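Local coordinates for protein importin subunit beta-1 (Saccharomyces cerevisiae, PDB 5OWU) that carries proteins into the nucleus as the importin beta subunit, pairing with importin alpha, which recognises the classical nuclear localization signal of the cargo, at residues A757-V762 / V803-D808; S794-S799 / Q838-A843; D829-T834 / W850-Q855. All coordinates share one frame; numbering follows the deposited sequence.

Contact 1. Residues A757-V762 / V803-D808; sequences AYVGIV and VGLIGD
Leu805 reaches across from helix 796-812 and sets its two methyls against helix 741-764. CD2 makes the closer approaches, 3.8 Å to Val762 CG2, and it also lies against the backbone of the facing helix, 3.8 Å from Tyr758 O. The other methyl, CD1, meets Tyr758 at CB, 4.1 Å away, before the tyrosine side chain turns off in another direction. Val759 closes the group from the next position: its CG2 stands 4.2 Å from Leu805 CG. Leu805 CG is anti to the carbonyl carbon (chi1 -81°), which carries it toward the facing helix, and the two methyls branch from CG. One turn further along, Val762 CG1 rests on the CB of Asp808, so the aspartate gives this contact its methylene.

The two helices belong to successive HEAT repeats, 17 and 18, and run nearly parallel; the axes of the two short segments come within 10.5 Å at a crossing angle of 26°. This is the side-by-side stacking of equivalent helices that builds a HEAT solenoid, made here by apolar side chains with no hydrogen bond between the segments. Ile783, on helix 776-788, packs against Leu805, while Thr778 and Ile779 of the same helix touch Tyr758. The tyrosine hydroxyl is hydrogen-bonded to Gln732, back on helix 718-732, which ties the far end of that ring to its own repeat. Val762 also packs on Ile809 and Met812, further along helix 796-812. The carboxylate of Asp808 has its partner on the next repeat, with OD1 hydrogen-bonded to Trp850 NE1.

Contact 2. Residues S794-S799 / Q838-A843; sequences SEDATS and QLFSQA
Asp796 takes hold of Ser841 with both carboxylate oxygens where HEAT repeats 18 and 19 meet, at the N-terminal ends of helices 796-812 and 842-860. Ser841 is the N-cap of the second helix. Its OG donates to Asp796 OD2 at 2.7 Å, on the syn lone pair, while its backbone N reaches Asp796 OD1 at 2.9 Å from above the carboxylate plane, 52° out of it. An anti chi1 of -173° carries the aspartate CG clear of its own backbone N. Outside the two segments, Thr844 OG1 is hydrogen-bonded to OD1 and Arg800 forms a salt bridge with OD2. With that positive charge and the start of helix 842-860 so near, the carboxylate would probably be held in its ionised form.

This polar grip is the tight part; the CE1/CZ end of the Phe840 ring is more loosely met. Ser799 comes obliquely to the ring, its OG 4.1 Å from Phe840 CZ, and that hydroxyl is hydrogen-bonded to Tyr793 O and Tyr830 OH. Toward solvent, exposed Ser794 offers only its carbonyl oxygen, 4.0 Å from Phe840 CE1. The ring comes closer to the carboxylate: Asp796 OD1 lies at its edge, near the plane, 3.4 Å from Phe840 CD1.

Contact 3. Residues D829-T834 / W850-Q855; sequences DYIKRT and WAREQQ
With CG2 anti to the backbone N and CG1 anti to the carbonyl carbon (chi1 -66°), Ile831 sends its two branches to different places on helix 842-860. CG2 lies 3.7 Å from Arg852 CB, the two side chains crossing at about a right angle. The extended other branch brings CD1 to 3.9 Å from Gln855 CB and 4.3 Å from Ala851 CB. An alanine at Ile831 would probably open a gap between the helices, taking away the CG2 contact of Arg852 and the CD1 contact of Gln855, which Ile828 alone is unlikely to make good.

The outer side is charged. Lys832 CD lies over one face of the Arg852 guanidinium, offset toward the rim. Lys832 NZ and Arg852 NH2 come within 4.3 Å, a like-charge approach that would probably cost some stability unless solvent screens it.

These are the two antiparallel helices of HEAT repeat 19; the axes of the two short segments come within 9.8 Å, with 153° between their directions. Ile828, one turn before Ile831, also touches Arg852 and Gln855, and Gln855 NE2 is hydrogen-bonded to Tyr822 O. Helix 796-812 of the preceding repeat packs against both helices, Ala802 on Tyr830 and Val803 on Ala851.

How the contacts relate
Contacts 1 and 3 are buried and mostly apolar, whereas contact 2 lies at the surface and depends on hydrogen bonds. Contact 1 joins repeats 17 and 18 through near-parallel helices, contact 2 joins repeats 18 and 19 at helix starts, and contact 3 pairs the two antiparallel helices within repeat 19. Helix 796-812 serves contacts 1 and 2, helix 842-860 contacts 2 and 3. A side-chain polar link joins contact 3 to each of the other two, so the apolar packing of the last repeats is crossed by a few hydrogen bonds. Phe840 of contact 2 also packs against Arg833 O and Thr834 O of contact 3.

Contact 1. Residues A757-V762 / V803-D808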
loop_
_atom_site.group_PDB
_atom_site.type_symbol
_atom_site.label_atom_id
_atom_site.label_comp_id
_atom_site.label_asym_id
_atom_site.label_seq_id
_atom_site.Cartn_x
_atom_site.Cartn_y
_atom_site.Cartn_z
ATOM N N ALA A 757 8.415 22.581 -3.130
ATOM C CA ALA A 757 8.265 23.840 -3.854
ATOM C C ALA A 757 8.560 25.027 -2.949
ATOM O O ALA A 757 9.322 25.932 -3.319
ATOM C CB ALA A 757 6.859 23.943 -4.440
ATOM N N TYR A 758 7.968 25.038 -1.748
ATOM C CA TYR A 758 8.139 26.179 -0.853
ATOM C C TYR A 758 9.575 26.283 -0.358
ATOM O O TYR A 758 10.096 27.393 -0.182
ATOM C CB TYR A 758 7.173 26.081 0.334
ATOM C CG TYR A 758 5.709 26.320 0.001
ATOM C CD1 TYR A 758 5.332 27.045 -1.127
ATOM C CD2 TYR A 758 4.702 25.818 0.818
ATOM C CE1 TYR A 758 4.004 27.260 -1.427
ATOM C CE2 TYR A 758 3.368 26.028 0.524
ATOM C CZ TYR A 758 3.026 26.748 -0.601
ATOM O OH TYR A 758 1.702 26.961 -0.903
ATOM N N VAL A 759 10.226 25.145 -0.100
ATOM C CA VAL A 759 11.626 25.185 0.319
ATOM C C VAL A 759 12.475 25.834 -0.766
ATOM O O VAL A 759 13.281 26.738 -0.501
ATOM C CB VAL A 759 12.124 23.767 0.649
ATOM C CG1 VAL A 759 13.650 23.723 0.799
ATOM C CG2 VAL A 759 11.477 23.277 1.914
ATOM N N GLY A 760 12.303 25.380 -2.007
ATOM C CA GLY A 760 13.089 25.932 -3.093
ATOM C C GLY A 760 12.809 27.407 -3.320
ATOM O O GLY A 760 13.720 28.184 -3.611
ATOM N N ILE A 761 11.544 27.811 -3.185
ATOM C CA ILE A 761 11.170 29.203 -3.426
ATOM C C ILE A 761 11.753 30.101 -2.346
ATOM O O ILE A 761 12.324 31.158 -2.631
ATOM C CB ILE A 761 9.638 29.329 -3.509
ATOM C CG1 ILE A 761 9.159 28.804 -4.859
ATOM C CG2 ILE A 761 9.179 30.765 -3.311
ATOM C CD1 ILE A 761 7.652 28.600 -4.952
ATOM N N VAL A 762 11.627 29.689 -1.087
ATOM C CA VAL A 762 12.159 30.499 0.000
ATOM C C VAL A 762 13.679 30.588 -0.095
ATOM O O VAL A 762 14.265 31.642 0.175
ATOM C CB VAL A 762 11.685 29.931 1.349
ATOM C CG1 VAL A 762 12.393 30.606 2.517
ATOM C CG2 VAL A 762 10.188 30.123 1.457
ATOM N N VAL A 803 9.980 22.832 9.708
ATOM C CA VAL A 803 10.474 23.693 10.776
ATOM C C VAL A 803 11.588 24.593 10.237
ATOM O O VAL A 803 11.720 25.765 10.641
ATOM C CB VAL A 803 10.906 22.820 11.976
ATOM C CG1 VAL A 803 12.254 22.167 11.740
ATOM C CG2 VAL A 803 10.913 23.625 13.255
ATOM N N GLY A 804 12.362 24.087 9.272
ATOM C CA GLY A 804 13.317 24.940 8.578
ATOM C C GLY A 804 12.657 26.128 7.900
ATOM O O GLY A 804 13.164 27.250 7.961
ATOM N N LEU A 805 11.520 25.898 7.237
ATOM C CA LEU A 805 10.767 27.003 6.653
ATOM C C LEU A 805 10.377 28.019 7.713
ATOM O O LEU A 805 10.463 29.235 7.484
ATOM C CB LEU A 805 9.508 26.486 5.955
ATOM C CG LEU A 805 9.650 25.918 4.547
ATOM C CD1 LEU A 805 8.345 25.255 4.140
ATOM C CD2 LEU A 805 10.032 27.015 3.557
ATOM N N ILE A 806 9.919 27.544 8.876
ATOM C CA ILE A 806 9.546 28.480 9.940
ATOM C C ILE A 806 10.721 29.402 10.247
ATOM O O ILE A 806 10.586 30.640 10.296
ATOM C CB ILE A 806 9.075 27.714 11.191
ATOM C CG1 ILE A 806 7.842 26.866 10.860
ATOM C CG2 ILE A 806 8.749 28.691 12.321
ATOM C CD1 ILE A 806 7.351 25.985 12.017
ATOM N N GLY A 807 11.909 28.813 10.398
ATOM C CA GLY A 807 13.078 29.605 10.755
ATOM C C GLY A 807 13.527 30.553 9.654
ATOM O O GLY A 807 13.742 31.745 9.899
ATOM N N ASP A 808 13.694 30.035 8.434
ATOM C CA ASP A 808 14.220 30.849 7.337
ATOM C C ASP A 808 13.277 31.996 6.997
ATOM O O ASP A 808 13.708 33.144 6.818
ATOM C CB ASP A 808 14.456 29.981 6.101
ATOM C CG ASP A 808 15.444 28.850 6.349
ATOM O OD1 ASP A 808 16.168 28.890 7.366
ATOM O OD2 ASP A 808 15.500 27.922 5.511
#

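Contact 2. Residues S794-S799 / Q838-A843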
loop_
_atom_site.group_PDB
_atom_site.type_symbol
_atom_site.label_atom_id
_atom_site.label_comp_id
_atom_site.label_asym_id
_atom_site.label_seq_id
_atom_site.Cartn_x
_atom_site.Cartn_y
_atom_site.Cartn_z
ATOM N N SER A 794 5.616 12.951 11.204
ATOM C CA SER A 794 6.383 11.811 11.701
ATOM C C SER A 794 7.583 11.491 10.815
ATOM O O SER A 794 8.497 10.790 11.264
ATOM C CB SER A 794 5.483 10.578 11.823
ATOM O OG SER A 794 5.059 10.114 10.552
ATOM N N GLU A 795 7.603 11.982 9.576
ATOM C CA GLU A 795 8.749 11.792 8.693
ATOM C C GLU A 795 9.833 12.807 9.036
ATOM O O GLU A 795 9.605 14.018 8.960
ATOM C CB GLU A 795 8.333 11.934 7.231
ATOM C CG GLU A 795 7.495 10.782 6.697
ATOM C CD GLU A 795 8.295 9.507 6.496
ATOM O OE1 GLU A 795 9.518 9.593 6.246
ATOM O OE2 GLU A 795 7.697 8.417 6.587
ATOM N N ASP A 796 11.017 12.307 9.389
ATOM C CA ASP A 796 12.107 13.173 9.828
ATOM C C ASP A 796 12.399 14.280 8.815
ATOM O O ASP A 796 12.541 15.451 9.185
ATOM C CB ASP A 796 13.358 12.327 10.078
ATOM C CG ASP A 796 14.487 13.123 10.689
ATOM O OD1 ASP A 796 14.274 13.743 11.752
ATOM O OD2 ASP A 796 15.586 13.140 10.104
ATOM N N ALA A 797 12.507 13.924 7.529
ATOM C CA ALA A 797 12.875 14.908 6.511
ATOM C C ALA A 797 11.775 15.945 6.316
ATOM O O ALA A 797 12.061 17.134 6.112
ATOM C CB ALA A 797 13.184 14.215 5.182
ATOM N N THR A 798 10.512 15.511 6.365
ATOM C CA THR A 798 9.394 16.440 6.228
ATOM C C THR A 798 9.397 17.462 7.357
ATOM O O THR A 798 9.286 18.672 7.119
ATOM C CB THR A 798 8.075 15.667 6.200
ATOM O OG1 THR A 798 8.096 14.726 5.115
ATOM C CG2 THR A 798 6.878 16.614 6.034
ATOM N N SER A 799 9.530 16.996 8.600
ATOM C CA SER A 799 9.543 17.924 9.725
ATOM C C SER A 799 10.770 18.821 9.689
ATOM O O SER A 799 10.688 20.007 10.038
ATOM C CB SER A 799 9.475 17.157 11.048
ATOM O OG SER A 799 8.126 16.992 11.445
ATOM N N GLN A 838 12.882 12.153 19.891
ATOM C CA GLN A 838 14.208 11.566 19.763
ATOM C C GLN A 838 14.342 10.618 18.578
ATOM O O GLN A 838 15.470 10.293 18.195
ATOM C CB GLN A 838 14.594 10.835 21.056
ATOM C CG GLN A 838 15.986 10.194 21.029
ATOM C CD GLN A 838 17.042 11.077 20.374
ATOM O OE1 GLN A 838 17.002 12.304 20.483
ATOM N NE2 GLN A 838 17.987 10.452 19.679
ATOM N N LEU A 839 13.238 10.165 17.983
ATOM C CA LEU A 839 13.358 9.476 16.705
ATOM C C LEU A 839 13.685 10.433 15.565
ATOM O O LEU A 839 14.074 9.974 14.485
ATOM C CB LEU A 839 12.078 8.704 16.391
ATOM C CG LEU A 839 11.827 7.513 17.318
ATOM C CD1 LEU A 839 10.598 7.760 18.171
ATOM C CD2 LEU A 839 11.690 6.219 16.527
ATOM N N PHE A 840 13.532 11.739 15.777
ATOM C CA PHE A 840 14.043 12.716 14.828
ATOM C C PHE A 840 15.562 12.771 14.906
ATOM O O PHE A 840 16.146 12.711 15.991
ATOM C CB PHE A 840 13.460 14.101 15.113
ATOM C CG PHE A 840 11.987 14.208 14.850
ATOM C CD1 PHE A 840 11.444 13.723 13.673
ATOM C CD2 PHE A 840 11.144 14.784 15.785
ATOM C CE1 PHE A 840 10.089 13.818 13.425
ATOM C CE2 PHE A 840 9.785 14.878 15.547
ATOM C CZ PHE A 840 9.257 14.393 14.364
ATOM N N SER A 841 16.200 12.886 13.746
ATOM C CA SER A 841 17.648 12.965 13.693
ATOM C C SER A 841 18.135 14.238 14.379
ATOM O O SER A 841 17.356 15.109 14.771
ATOM C CB SER A 841 18.130 12.932 12.245
ATOM O OG SER A 841 17.694 14.086 11.548
ATOM N N GLN A 842 19.458 14.345 14.512
ATOM C CA GLN A 842 20.037 15.518 15.151
ATOM C C GLN A 842 20.037 16.723 14.224
ATOM O O GLN A 842 19.985 17.860 14.702
ATOM C CB GLN A 842 21.462 15.223 15.621
ATOM C CG GLN A 842 21.934 16.139 16.744
ATOM C CD GLN A 842 21.199 15.887 18.051
ATOM O OE1 GLN A 842 20.764 14.768 18.326
ATOM N NE2 GLN A 842 21.052 16.930 18.861
ATOM N N ALA A 843 20.104 16.508 12.909
ATOM C CA ALA A 843 19.972 17.629 11.983
ATOM C C ALA A 843 18.592 18.263 12.107
ATOM O O ALA A 843 18.461 19.493 12.120
ATOM C CB ALA A 843 20.229 17.165 10.549
#

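Contact 3. Residues D829-T834 / W850-Q855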
loop_
_atom_site.group_PDB
_atom_site.type_symbol
_atom_site.label_atom_id
_atom_site.label_comp_id
_atom_site.label_asym_id
_atom_site.label_seq_id
_atom_site.Cartn_x
_atom_site.Cartn_y
_atom_site.Cartn_z
ATOM N N ASP A 829 4.318 24.683 19.754
ATOM C CA ASP A 829 4.232 23.262 20.074
ATOM C C ASP A 829 4.910 22.410 19.009
ATOM O O ASP A 829 5.586 21.429 19.333
ATOM C CB ASP A 829 2.768 22.853 20.234
ATOM C CG ASP A 829 2.098 23.528 21.418
ATOM O OD1 ASP A 829 2.818 24.076 22.280
ATOM O OD2 ASP A 829 0.850 23.504 21.491
ATOM N N TYR A 830 4.736 22.761 17.732
ATOM C CA TYR A 830 5.360 21.985 16.664
ATOM C C TYR A 830 6.879 22.089 16.725
ATOM O O TYR A 830 7.586 21.078 16.610
ATOM C CB TYR A 830 4.845 22.458 15.304
ATOM C CG TYR A 830 5.436 21.695 14.142
ATOM C CD1 TYR A 830 5.331 20.313 14.074
ATOM C CD2 TYR A 830 6.087 22.355 13.107
ATOM C CE1 TYR A 830 5.862 19.610 13.020
ATOM C CE2 TYR A 830 6.623 21.658 12.046
ATOM C CZ TYR A 830 6.504 20.286 12.007
ATOM O OH TYR A 830 7.030 19.581 10.957
ATOM N N ILE A 831 7.398 23.303 16.906
ATOM C CA ILE A 831 8.835 23.483 17.077
ATOM C C ILE A 831 9.341 22.611 18.216
ATOM O O ILE A 831 10.392 21.970 18.106
ATOM C CB ILE A 831 9.162 24.970 17.314
ATOM C CG1 ILE A 831 8.831 25.784 16.057
ATOM C CG2 ILE A 831 10.633 25.145 17.698
ATOM C CD1 ILE A 831 8.967 27.290 16.225
ATOM N N LYS A 832 8.598 22.562 19.321
ATOM C CA LYS A 832 9.071 21.824 20.490
ATOM C C LYS A 832 9.016 20.316 20.266
ATOM O O LYS A 832 9.942 19.595 20.652
ATOM C CB LYS A 832 8.258 22.237 21.715
ATOM C CG LYS A 832 8.711 23.581 22.282
ATOM C CD LYS A 832 7.562 24.494 22.692
ATOM C CE LYS A 832 7.196 24.326 24.160
ATOM N NZ LYS A 832 6.311 25.427 24.632
ATOM N N ARG A 833 7.946 19.817 19.637
ATOM C CA ARG A 833 7.881 18.396 19.313
ATOM C C ARG A 833 9.010 17.997 18.374
ATOM O O ARG A 833 9.598 16.919 18.521
ATOM C CB ARG A 833 6.532 18.049 18.681
ATOM C CG ARG A 833 5.324 18.311 19.564
ATOM C CD ARG A 833 4.132 17.450 19.162
ATOM N NE ARG A 833 3.961 17.356 17.712
ATOM C CZ ARG A 833 3.215 18.178 16.976
ATOM N NH1 ARG A 833 2.555 19.185 17.536
ATOM N NH2 ARG A 833 3.132 17.994 15.663
ATOM N N THR A 834 9.318 18.849 17.394
ATOM C CA THR A 834 10.390 18.533 16.457
ATOM C C THR A 834 11.755 18.615 17.128
ATOM O O THR A 834 12.659 17.845 16.793
ATOM C CB THR A 834 10.330 19.477 15.255
ATOM O OG1 THR A 834 9.043 19.381 14.631
ATOM C CG2 THR A 834 11.401 19.122 14.236
ATOM N N TRP A 850 17.176 26.318 15.512
ATOM C CA TRP A 850 17.199 27.539 14.708
ATOM C C TRP A 850 15.807 28.164 14.626
ATOM O O TRP A 850 15.632 29.373 14.845
ATOM C CB TRP A 850 17.758 27.210 13.319
ATOM C CG TRP A 850 17.431 28.188 12.217
ATOM C CD1 TRP A 850 16.594 27.971 11.156
ATOM C CD2 TRP A 850 17.948 29.515 12.053
ATOM N NE1 TRP A 850 16.551 29.085 10.349
ATOM C CE2 TRP A 850 17.372 30.046 10.876
ATOM C CE3 TRP A 850 18.836 30.310 12.785
ATOM C CZ2 TRP A 850 17.655 31.334 10.419
ATOM C CZ3 TRP A 850 19.116 31.588 12.329
ATOM C CH2 TRP A 850 18.526 32.087 11.159
ATOM N N ALA A 851 14.795 27.339 14.350
ATOM C CA ALA A 851 13.426 27.835 14.249
ATOM C C ALA A 851 12.948 28.436 15.565
ATOM O O ALA A 851 12.209 29.427 15.569
ATOM C CB ALA A 851 12.492 26.706 13.821
ATOM N N ARG A 852 13.338 27.834 16.692
ATOM C CA ARG A 852 12.930 28.349 17.996
ATOM C C ARG A 852 13.567 29.704 18.268
ATOM O O ARG A 852 12.894 30.646 18.707
ATOM C CB ARG A 852 13.307 27.342 19.089
ATOM C CG ARG A 852 12.870 27.731 20.491
ATOM C CD ARG A 852 11.380 27.998 20.548
ATOM N NE ARG A 852 10.879 28.045 21.916
ATOM C CZ ARG A 852 9.639 28.395 22.242
ATOM N NH1 ARG A 852 8.774 28.740 21.297
ATOM N NH2 ARG A 852 9.265 28.407 23.513
ATOM N N GLU A 853 14.871 29.822 18.004
ATOM C CA GLU A 853 15.539 31.114 18.119
ATOM C C GLU A 853 14.802 32.176 17.312
ATOM O O GLU A 853 14.441 33.239 17.836
ATOM C CB GLU A 853 16.988 30.997 17.647
ATOM C CG GLU A 853 17.826 30.002 18.434
ATOM C CD GLU A 853 19.152 29.703 17.763
ATOM O OE1 GLU A 853 19.583 30.506 16.908
ATOM O OE2 GLU A 853 19.759 28.660 18.086
ATOM N N GLN A 854 14.548 31.895 16.030
ATOM C CA GLN A 854 13.939 32.914 15.179
ATOM C C GLN A 854 12.511 33.229 15.612
ATOM O O GLN A 854 12.089 34.389 15.572
ATOM C CB GLN A 854 13.983 32.469 13.720
ATOM C CG GLN A 854 15.383 32.440 13.146
ATOM C CD GLN A 854 16.067 33.792 13.242
ATOM O OE1 GLN A 854 15.470 34.825 12.939
ATOM N NE2 GLN A 854 17.315 33.792 13.691
ATOM N N GLN A 855 11.754 32.216 16.030
ATOM C CA GLN A 855 10.386 32.440 16.485
ATOM C C GLN A 855 10.357 33.345 17.715
ATOM O O GLN A 855 9.591 34.318 17.771
ATOM C CB GLN A 855 9.720 31.095 16.783
ATOM C CG GLN A 855 8.324 31.196 17.387
ATOM C CD GLN A 855 8.313 31.002 18.895
ATOM O OE1 GLN A 855 9.081 30.207 19.439
ATOM N NE2 GLN A 855 7.438 31.727 19.576
#